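Local coordinates for lipoate-protein ligase, putative (Streptococcus pneumoniae, PDB 1VQZ) that is a putative lipoate-protein ligase, with sequence regions of the lipoyl protein ligase A/B catalytic family and the bacterial lipoate protein ligase C-terminal family, at residues N49-I54 with A86-L91. Residues are numbered along the deposited sequence; the frame is centred on the assembly and turned at random.
Sequences NKPSII and AVYHDL. With EDO (1,2-ethanediol), chain L.
Strands 52-54 and 87-89 run antiparallel, with Ser52/His89 and Ile54/Val87 as hydrogen-bonded pairs and Ile53/Tyr88 the non-hydrogen-bonded pair between them. Ile54 N points almost straight at Val87 O, 2.8 Å away, whereas the bond from Ser52 N to His89 O is more bent (149° at the hydrogen). His89 shares its face of the sheet with Ser52 and Ile54. With its CG beside the backbone N (chi1 -71°), the ring lies across Ile54, whose CG1 sits over one face, 3.6 Å from the ring centroid, in a CH-pi contact. Alongside runs Asn49, its amide turned 25° from the ring plane; Asn49 ND2 is 3.1 Å from His89 CD2, and Asn49 OD1 accepts a hydrogen bond from Asn26 ND2. At the ring edge, His89 NE2 meets O1 of an ethanediol in a long 3.3 Å hydrogen bond, while ND1 is buried without a partner. On the opposite face of the sheet, Ile53 CD1 meets the edge of the Tyr88 ring, 3.7 Å from Tyr88 CD1, and Pro51 CB packs near the hydroxyl. In this small three-stranded mixed sheet of the lipoyl ligase A/B catalytic family region, strand 52-55 lies between 87-89 and the parallel 76-79; helix 23-36 packs against Ile54, and helix 169-173 against Ile53 and Tyr88.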
ATOM      1  N   ASN A  49       1.377 -10.924  -9.060  1.00 31.42           N
ATOM      2  CA  ASN A  49       2.845 -10.798  -9.025  1.00 30.17           C
ATOM      3  C   ASN A  49       3.483 -12.101  -8.665  1.00 28.50           C
ATOM      4  O   ASN A  49       2.937 -12.855  -7.846  1.00 25.97           O
ATOM      5  CB  ASN A  49       3.240  -9.818  -7.938  1.00 31.31           C
ATOM      6  CG  ASN A  49       2.811  -8.396  -8.245  1.00 36.18           C
ATOM      7  OD1 ASN A  49       2.836  -7.974  -9.417  1.00 32.20           O
ATOM      8  ND2 ASN A  49       2.499  -7.609  -7.164  1.00 33.31           N
ATOM      9  N   LYS A  50       4.633 -12.362  -9.293  1.00 29.87           N
ATOM     10  CA  LYS A  50       5.573 -13.377  -8.869  1.00 30.30           C
ATOM     11  C   LYS A  50       6.078 -13.119  -7.421  1.00 28.44           C
ATOM     12  O   LYS A  50       5.920 -12.040  -6.914  1.00 32.72           O
ATOM     13  CB  LYS A  50       6.762 -13.386  -9.841  1.00 30.25           C
ATOM     14  CG  LYS A  50       7.725 -12.209  -9.651  1.00 28.57           C
ATOM     15  CD  LYS A  50       8.549 -11.882 -10.934  1.00 35.52           C
ATOM     16  CE  LYS A  50       9.654 -12.919 -11.252  1.00 38.97           C
ATOM     17  NZ  LYS A  50      10.733 -12.949 -10.240  1.00 33.41           N
ATOM     18  N   PRO A  51       6.693 -14.128  -6.759  1.00 29.48           N
ATOM     19  CA  PRO A  51       7.161 -13.914  -5.358  1.00 31.39           C
ATOM     20  C   PRO A  51       7.911 -12.587  -5.117  1.00 29.03           C
ATOM     21  O   PRO A  51       8.983 -12.284  -5.724  1.00 29.50           O
ATOM     22  CB  PRO A  51       8.058 -15.139  -5.067  1.00 31.59           C
ATOM     23  CG  PRO A  51       7.402 -16.246  -5.936  1.00 37.05           C
ATOM     24  CD  PRO A  51       6.978 -15.492  -7.235  1.00 29.68           C
ATOM     25  N   SER A  52       7.365 -11.816  -4.200  1.00 26.34           N
ATOM     26  CA  SER A  52       7.761 -10.430  -4.006  1.00 27.09           C
ATOM     27  C   SER A  52       7.506  -9.963  -2.591  1.00 28.70           C
ATOM     28  O   SER A  52       6.508 -10.348  -1.978  1.00 29.42           O
ATOM     29  CB  SER A  52       6.981  -9.508  -4.972  1.00 28.26           C
ATOM     30  OG  SER A  52       7.166  -9.850  -6.362  1.00 30.39           O
ATOM     31  N   ILE A  53       8.422  -9.151  -2.060  1.00 29.80           N
ATOM     32  CA  ILE A  53       8.141  -8.321  -0.898  1.00 30.32           C
ATOM     33  C   ILE A  53       7.829  -6.910  -1.374  1.00 29.20           C
ATOM     34  O   ILE A  53       8.668  -6.236  -1.975  1.00 30.52           O
ATOM     35  CB  ILE A  53       9.294  -8.272   0.141  1.00 27.64           C
ATOM     36  CG1 ILE A  53       9.695  -9.696   0.580  1.00 29.54           C
ATOM     37  CG2 ILE A  53       8.867  -7.395   1.336  1.00 30.71           C
ATOM     38  CD1 ILE A  53       8.597 -10.423   1.379  1.00 36.35           C
ATOM     39  N   ILE A  54       6.630  -6.464  -1.069  1.00 30.04           N
ATOM     40  CA  ILE A  54       6.186  -5.147  -1.418  1.00 29.94           C
ATOM     41  C   ILE A  54       6.226  -4.272  -0.154  1.00 29.46           C
ATOM     42  O   ILE A  54       5.566  -4.572   0.834  1.00 27.97           O
ATOM     43  CB  ILE A  54       4.775  -5.147  -1.985  1.00 31.80           C
ATOM     44  CG1 ILE A  54       4.635  -6.124  -3.174  1.00 33.45           C
ATOM     45  CG2 ILE A  54       4.403  -3.743  -2.471  1.00 31.03           C
ATOM     46  CD1 ILE A  54       5.590  -5.889  -4.327  1.00 38.55           C
ATOM     47  N   ALA A  86       5.181  -4.058   5.121  1.00 29.33           N
ATOM     48  CA  ALA A  86       5.621  -5.007   4.125  1.00 28.99           C
ATOM     49  C   ALA A  86       4.617  -6.127   3.920  1.00 28.68           C
ATOM     50  O   ALA A  86       4.023  -6.641   4.864  1.00 30.82           O
ATOM     51  CB  ALA A  86       7.000  -5.580   4.489  1.00 25.01           C
ATOM     52  N   VAL A  87       4.431  -6.479   2.660  1.00 30.86           N
ATOM     53  CA  VAL A  87       3.510  -7.541   2.281  1.00 31.29           C
ATOM     54  C   VAL A  87       4.188  -8.548   1.338  1.00 29.29           C
ATOM     55  O   VAL A  87       4.908  -8.142   0.438  1.00 27.91           O
ATOM     56  CB  VAL A  87       2.269  -6.938   1.600  1.00 30.84           C
ATOM     57  CG1 VAL A  87       1.266  -7.977   1.346  1.00 35.61           C
ATOM     58  CG2 VAL A  87       1.678  -5.858   2.487  1.00 35.80           C
ATOM     59  N   TYR A  88       3.927  -9.849   1.563  1.00 26.88           N
ATOM     60  CA  TYR A  88       4.357 -10.914   0.667  1.00 27.50           C
ATOM     61  C   TYR A  88       3.336 -11.239  -0.410  1.00 26.84           C
ATOM     62  O   TYR A  88       2.170 -11.544  -0.135  1.00 30.78           O
ATOM     63  CB  TYR A  88       4.722 -12.197   1.437  1.00 29.58           C
ATOM     64  CG  TYR A  88       5.262 -13.274   0.534  1.00 31.60           C
ATOM     65  CD1 TYR A  88       6.502 -13.114  -0.101  1.00 28.42           C
ATOM     66  CD2 TYR A  88       4.550 -14.460   0.318  1.00 29.29           C
ATOM     67  CE1 TYR A  88       7.010 -14.091  -0.955  1.00 27.43           C
ATOM     68  CE2 TYR A  88       5.054 -15.468  -0.575  1.00 27.89           C
ATOM     69  CZ  TYR A  88       6.274 -15.270  -1.189  1.00 28.63           C
ATOM     70  OH  TYR A  88       6.781 -16.253  -1.989  1.00 29.68           O
ATOM     71  N   HIS A  89       3.805 -11.189  -1.636  1.00 26.77           N
ATOM     72  CA  HIS A  89       3.064 -11.636  -2.793  1.00 29.91           C
ATOM     73  C   HIS A  89       3.672 -12.885  -3.377  1.00 28.15           C
ATOM     74  O   HIS A  89       4.902 -13.022  -3.450  1.00 27.31           O
ATOM     75  CB  HIS A  89       3.119 -10.548  -3.882  1.00 31.09           C
ATOM     76  CG  HIS A  89       2.331  -9.320  -3.574  1.00 29.95           C
ATOM     77  ND1 HIS A  89       2.344  -8.709  -2.339  1.00 40.86           N
ATOM     78  CD2 HIS A  89       1.598  -8.510  -4.385  1.00 30.80           C
ATOM     79  CE1 HIS A  89       1.594  -7.618  -2.383  1.00 29.07           C
ATOM     80  NE2 HIS A  89       1.158  -7.458  -3.624  1.00 34.66           N
ATOM     81  N   ASP A  90       2.800 -13.749  -3.877  1.00 29.19           N
ATOM     82  CA  ASP A  90       3.179 -14.836  -4.726  1.00 28.05           C
ATOM     83  C   ASP A  90       2.115 -15.069  -5.796  1.00 30.96           C
ATOM     84  O   ASP A  90       1.133 -14.310  -5.895  1.00 30.28           O
ATOM     85  CB  ASP A  90       3.579 -16.086  -3.885  1.00 29.39           C
ATOM     86  CG  ASP A  90       2.399 -16.845  -3.256  1.00 29.59           C
ATOM     87  OD1 ASP A  90       1.222 -16.605  -3.570  1.00 31.88           O
ATOM     88  OD2 ASP A  90       2.672 -17.728  -2.398  1.00 28.52           O
ATOM     89  N   LEU A  91       2.293 -16.127  -6.599  1.00 30.44           N
ATOM     90  CA  LEU A  91       1.397 -16.393  -7.694  1.00 31.36           C
ATOM     91  C   LEU A  91      -0.042 -16.756  -7.261  1.00 30.65           C
ATOM     92  O   LEU A  91      -0.904 -16.862  -8.111  1.00 28.88           O
ATOM     93  CB  LEU A  91       1.953 -17.499  -8.599  1.00 30.81           C
ATOM     94  CG  LEU A  91       3.184 -17.090  -9.392  1.00 26.90           C
ATOM     95  CD1 LEU A  91       3.573 -18.256 -10.310  1.00 37.63           C
ATOM     96  CD2 LEU A  91       2.978 -15.778 -10.241  1.00 30.86           C
TER
HETATM   97  C1  EDO L 410       1.222  -3.401  -4.615  1.00 33.27           C
HETATM   98  O1  EDO L 410       0.520  -4.228  -3.717  1.00 22.97           O
HETATM   99  C2  EDO L 410       0.213  -2.371  -5.066  1.00 33.45           C
HETATM  100  O2  EDO L 410       0.681  -1.693  -6.210  1.00 27.87           O
HETATM  101  O   HOH W   1       0.622 -11.620  -6.413  1.00 19.83           O